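Local coordinates for VP24 (White spot syndrome virus, PDB 5HLJ), which is a major envelope protein of the virus and probably serves as a structural component of the virion surface, at residues G115-T119 and G120-S124; D154-D157 and T158-H161. All coordinates share one frame; numbering follows the deposited sequence.

Contact 1: G115-T119 and G120-S124; sequences GLNAT and GREFS
Asn117 and Glu122 face each other where the chain doubles back through a type I beta turn from Asn117 to Gly120, closed by a bond from Gly120 N to Asn117 O (3.0 Å). Beyond the turn, Asn117 N donates to Glu122 O (3.0 Å), and farther out a water bridges the gap, donating to Gly115 O and accepting from Ser124 N. Gly120 leaves the turn with a positive phi of 73°, a conformation that a residue without CB adopts easily.

The side chains add a second layer of closure. Asn117, whose CG sits between its backbone N and carbonyl carbon (chi1 62°), turns its amide back over the loop. OD1 receives the hydroxyl of Thr119 at OG1 in a short bond (2.5 Å) lying in the carbonyl plane, and Thr119 N adds a weak bond to the same oxygen, the closure of a loose Asx turn. The hydroxyl works twice, because Thr119 OG1 also accepts from Arg121 N (3.1 Å), an ST turn. On the other branch of the amide, Asn117 ND2 reaches Glu122 OE1 (3.3 Å) almost straight, from the anti side of a carboxylate turned 71° to the amide. Thr119 CG2 packs against Glu122 OE1 (3.6 Å), and Leu116 lays CD1 near Gly120 O (3.5 Å).

Across the subunit boundary, Asn82 of the second subunit binds both Glu122 OE2 and Arg121 NE, and Tyr131 of the second subunit meets the ring of Phe123. Asparagine and threonine suit this tight loop because each offers an acceptor to a backbone N-H two residues on while its donor joins another side chain. Glu122 is gripped from its own loop through one oxygen and from the neighbouring subunit through the other, so the internal bonds probably preorganise the carboxylate for the interface.

Contact 2: D154-D157 and T158-H161; sequences DIDD and TNRH
Thr158 meets Asp156 through two bonds to one carboxylate oxygen. Thr158 N donates to Asp156 OD1 (2.6 Å), closing an Asx turn and approaching nearly along the C-O bond of the acceptor, whereas the hydroxyl at Thr158 OG1 donates to the syn lone pair of that same Asp156 OD1 (2.6 Å). The threonine torsion (chi1 59°) places OG1 between its own N and carbonyl carbon, which lets amide and hydroxyl converge on one atom. Two short bonds fix the rotation of the aspartate and would probably favour its ionised form.

Asn159 comes next and uses its amide like a stand-in peptide group. Its ND2 donates to Asp154 O (3.2 Å) in an almost linear bond, with the oxygen in the amide plane, and its OD1 accepts from Asp156 N (2.9 Å). Donor and acceptor thus straddle Ile155, whose CD1 lies against Asn159 OD1 (3.9 Å); asparagine suits the place because one short side chain supplies both kinds of partner to the backbone.

Arg160 runs out beside Asp157, the two side chains pointing the same way. A salt bridge joins Asp157 OD1 to Arg160 NH1 (3.2 Å), with carboxylate and guanidinium planes 83° apart, so the groups do not form a coplanar pair. Nearer the backbone, Arg160 CB packs on Ile155 CG2 (3.7 Å), touching one side of the buried isoleucine, while CG and CD pass by Asp156 O and the charge lies farther out.

His161 begins strand 161-170, and the end of its side chain leads off to Asn26 of strand 19-28, which ND1 bonds. Arg160 also pairs by backbone with Gly27 of that strand. At the other end, Asp154 and Ile155 bind Ser88, so this loop, running between strands 141-151 and 161-170, is tied to strand 19-28 at one end and to the loop before strand 90-99 at the other.

In the fold
Both contacts are surface loops on the same side of the chain's centre, their own centres about 11 Å apart. Contact 1 leaves strand 105-114 and contact 2 leads into strand 161-170, neighbours in the sheet, and a probable hydrogen bond from Gly115 N to His161 O (2.7 Å) joins them where those strands meet the loops. Ser124 also packs on Asn159. Both rely on asparagine, threonine and an acidic side chain, but in contact 1 the acid bonds to the asparagine amide, while in contact 2 an aspartate itself accepts from the backbone. Contact 1 faces the second subunit, which takes up some of its polar ends; contact 2 touches no other chain of the assembly.

Contact 1: G115-T119 and G120-S124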
loop_
_atom_site.group_PDB
_atom_site.type_symbol
_atom_site.label_atom_id
_atom_site.label_comp_id
_atom_site.label_asym_id
_atom_site.label_seq_id
_atom_site.Cartn_x
_atom_site.Cartn_y
_atom_site.Cartn_z
ATOM N N GLY A 115 1.310 10.221 -12.220
ATOM C CA GLY A 115 0.493 10.037 -13.409
ATOM C C GLY A 115 1.385 10.078 -14.646
ATOM O O GLY A 115 2.588 10.330 -14.540
ATOM N N LEU A 116 0.813 9.808 -15.819
ATOM C CA LEU A 116 1.566 9.887 -17.070
ATOM C C LEU A 116 1.792 11.347 -17.424
ATOM O O LEU A 116 0.940 12.188 -17.145
ATOM C CB LEU A 116 0.827 9.168 -18.204
ATOM C CG LEU A 116 0.718 7.648 -18.050
ATOM C CD1 LEU A 116 -0.259 7.071 -19.063
ATOM C CD2 LEU A 116 2.089 6.974 -18.150
ATOM N N ASN A 117 2.934 11.663 -18.021
ATOM C CA ASN A 117 3.190 13.047 -18.416
ATOM C C ASN A 117 2.560 13.341 -19.769
ATOM O O ASN A 117 1.693 12.593 -20.233
ATOM C CB ASN A 117 4.697 13.369 -18.422
ATOM C CG ASN A 117 5.504 12.536 -19.426
ATOM O OD1 ASN A 117 4.981 11.994 -20.401
ATOM N ND2 ASN A 117 6.806 12.453 -19.184
ATOM N N ALA A 118 3.005 14.421 -20.404
ATOM C CA ALA A 118 2.398 14.910 -21.643
ATOM C C ALA A 118 2.526 13.907 -22.800
ATOM O O ALA A 118 1.633 13.803 -23.648
ATOM C CB ALA A 118 3.017 16.253 -22.028
ATOM N N THR A 119 3.624 13.158 -22.817
ATOM C CA THR A 119 3.847 12.142 -23.844
ATOM C C THR A 119 2.784 11.043 -23.812
ATOM O O THR A 119 2.570 10.355 -24.809
ATOM C CB THR A 119 5.234 11.493 -23.682
ATOM O OG1 THR A 119 5.248 10.659 -22.512
ATOM C CG2 THR A 119 6.312 12.571 -23.538
ATOM N N GLY A 120 2.129 10.879 -22.661
ATOM C CA GLY A 120 1.187 9.784 -22.446
ATOM C C GLY A 120 1.829 8.403 -22.268
ATOM O O GLY A 120 1.130 7.393 -22.241
ATOM N N ARG A 121 3.157 8.352 -22.140
ATOM C CA ARG A 121 3.887 7.081 -22.164
ATOM C C ARG A 121 5.100 7.070 -21.242
ATOM O O ARG A 121 5.938 6.172 -21.320
ATOM C CB ARG A 121 4.351 6.747 -23.593
ATOM C CG ARG A 121 3.229 6.602 -24.630
ATOM C CD ARG A 121 3.786 6.307 -26.028
ATOM N NE ARG A 121 4.415 4.989 -26.098
ATOM C CZ ARG A 121 3.734 3.847 -26.214
ATOM N NH1 ARG A 121 2.407 3.856 -26.276
ATOM N NH2 ARG A 121 4.379 2.694 -26.261
ATOM N N GLU A 122 5.208 8.078 -20.388
ATOM C CA GLU A 122 6.315 8.178 -19.444
ATOM C C GLU A 122 5.796 8.663 -18.100
ATOM O O GLU A 122 4.778 9.348 -18.042
ATOM C CB GLU A 122 7.390 9.136 -19.954
ATOM C CG GLU A 122 7.988 8.772 -21.304
ATOM C CD GLU A 122 8.708 9.951 -21.972
ATOM O OE1 GLU A 122 8.753 11.051 -21.378
ATOM O OE2 GLU A 122 9.223 9.770 -23.097
ATOM N N PHE A 123 6.477 8.317 -17.013
ATOM C CA PHE A 123 6.066 8.868 -15.726
ATOM C C PHE A 123 7.270 9.428 -14.992
ATOM O O PHE A 123 8.391 9.002 -15.224
ATOM C CB PHE A 123 5.343 7.812 -14.872
ATOM C CG PHE A 123 6.161 6.575 -14.591
ATOM C CD1 PHE A 123 6.134 5.488 -15.474
ATOM C CD2 PHE A 123 6.936 6.484 -13.438
ATOM C CE1 PHE A 123 6.873 4.344 -15.220
ATOM C CE2 PHE A 123 7.687 5.326 -13.173
ATOM C CZ PHE A 123 7.660 4.259 -14.070
ATOM N N SER A 124 7.044 10.384 -14.100
ATOM C CA SER A 124 8.146 10.902 -13.318
ATOM C C SER A 124 8.704 9.887 -12.320
ATOM O O SER A 124 7.975 9.364 -11.487
ATOM C CB SER A 124 7.716 12.148 -12.568
ATOM O OG SER A 124 8.675 12.432 -11.578
HETATM O O HOH W 1 4.695 11.922 -13.968
#

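Contact 2: D154-D157 and T158-H161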
loop_
_atom_site.group_PDB
_atom_site.type_symbol
_atom_site.label_atom_id
_atom_site.label_comp_id
_atom_site.label_asym_id
_atom_site.label_seq_id
_atom_site.Cartn_x
_atom_site.Cartn_y
_atom_site.Cartn_z
ATOM N N ASP A 154 12.783 18.997 -7.335
ATOM C CA ASP A 154 11.713 20.001 -7.310
ATOM C C ASP A 154 10.513 19.595 -8.141
ATOM O O ASP A 154 10.648 19.102 -9.268
ATOM C CB ASP A 154 12.203 21.363 -7.839
ATOM C CG ASP A 154 13.089 22.119 -6.853
ATOM O OD1 ASP A 154 12.887 22.050 -5.616
ATOM O OD2 ASP A 154 14.001 22.812 -7.343
ATOM N N ILE A 155 9.331 19.854 -7.606
ATOM C CA ILE A 155 8.122 19.714 -8.397
ATOM C C ILE A 155 7.878 20.974 -9.246
ATOM O O ILE A 155 7.859 22.094 -8.729
ATOM C CB ILE A 155 6.908 19.431 -7.494
ATOM C CG1 ILE A 155 7.118 18.106 -6.748
ATOM C CG2 ILE A 155 5.620 19.399 -8.309
ATOM C CD1 ILE A 155 7.285 16.922 -7.682
ATOM N N ASP A 156 7.706 20.779 -10.549
ATOM C CA ASP A 156 7.356 21.859 -11.467
ATOM C C ASP A 156 6.286 21.378 -12.448
ATOM O O ASP A 156 5.568 20.425 -12.166
ATOM C CB ASP A 156 8.584 22.348 -12.230
ATOM C CG ASP A 156 9.243 21.244 -13.041
ATOM O OD1 ASP A 156 8.579 20.676 -13.946
ATOM O OD2 ASP A 156 10.436 20.950 -12.787
ATOM N N ASP A 157 6.203 22.008 -13.617
ATOM C CA ASP A 157 5.132 21.697 -14.561
ATOM C C ASP A 157 5.346 20.413 -15.348
ATOM O O ASP A 157 4.432 19.933 -16.012
ATOM C CB ASP A 157 4.939 22.847 -15.550
ATOM C CG ASP A 157 4.291 24.048 -14.917
ATOM O OD1 ASP A 157 3.141 23.898 -14.438
ATOM O OD2 ASP A 157 4.919 25.136 -14.911
ATOM N N THR A 158 6.549 19.858 -15.291
ATOM C CA THR A 158 6.834 18.676 -16.092
ATOM C C THR A 158 6.486 17.386 -15.357
ATOM O O THR A 158 6.310 16.343 -15.983
ATOM C CB THR A 158 8.323 18.614 -16.514
ATOM O OG1 THR A 158 9.167 18.606 -15.351
ATOM C CG2 THR A 158 8.673 19.804 -17.375
ATOM N N ASN A 159 6.379 17.462 -14.033
ATOM C CA ASN A 159 6.390 16.258 -13.219
ATOM C C ASN A 159 5.428 16.310 -12.020
ATOM O O ASN A 159 5.641 15.621 -11.022
ATOM C CB ASN A 159 7.826 15.990 -12.729
ATOM C CG ASN A 159 8.342 17.078 -11.782
ATOM O OD1 ASN A 159 7.626 18.028 -11.456
ATOM N ND2 ASN A 159 9.576 16.926 -11.315
ATOM N N ARG A 160 4.379 17.122 -12.112
ATOM C CA ARG A 160 3.542 17.396 -10.948
ATOM C C ARG A 160 2.301 16.504 -10.805
ATOM O O ARG A 160 1.579 16.612 -9.816
ATOM C CB ARG A 160 3.080 18.855 -10.977
ATOM C CG ARG A 160 2.090 19.160 -12.088
ATOM C CD ARG A 160 1.752 20.637 -12.096
ATOM N NE ARG A 160 0.356 20.873 -12.450
ATOM C CZ ARG A 160 -0.057 21.345 -13.618
ATOM N NH1 ARG A 160 0.827 21.659 -14.561
ATOM N NH2 ARG A 160 -1.360 21.515 -13.832
ATOM N N HIS A 161 2.043 15.643 -11.783
ATOM C CA HIS A 161 0.792 14.901 -11.808
ATOM C C HIS A 161 0.839 13.598 -11.007
ATOM O O HIS A 161 1.689 12.752 -11.266
ATOM C CB HIS A 161 0.406 14.598 -13.251
ATOM C CG HIS A 161 -1.023 14.183 -13.409
ATOM N ND1 HIS A 161 -2.072 14.937 -12.924
ATOM C CD2 HIS A 161 -1.579 13.099 -14.004
ATOM C CE1 HIS A 161 -3.211 14.342 -13.222
ATOM N NE2 HIS A 161 -2.940 13.220 -13.873
#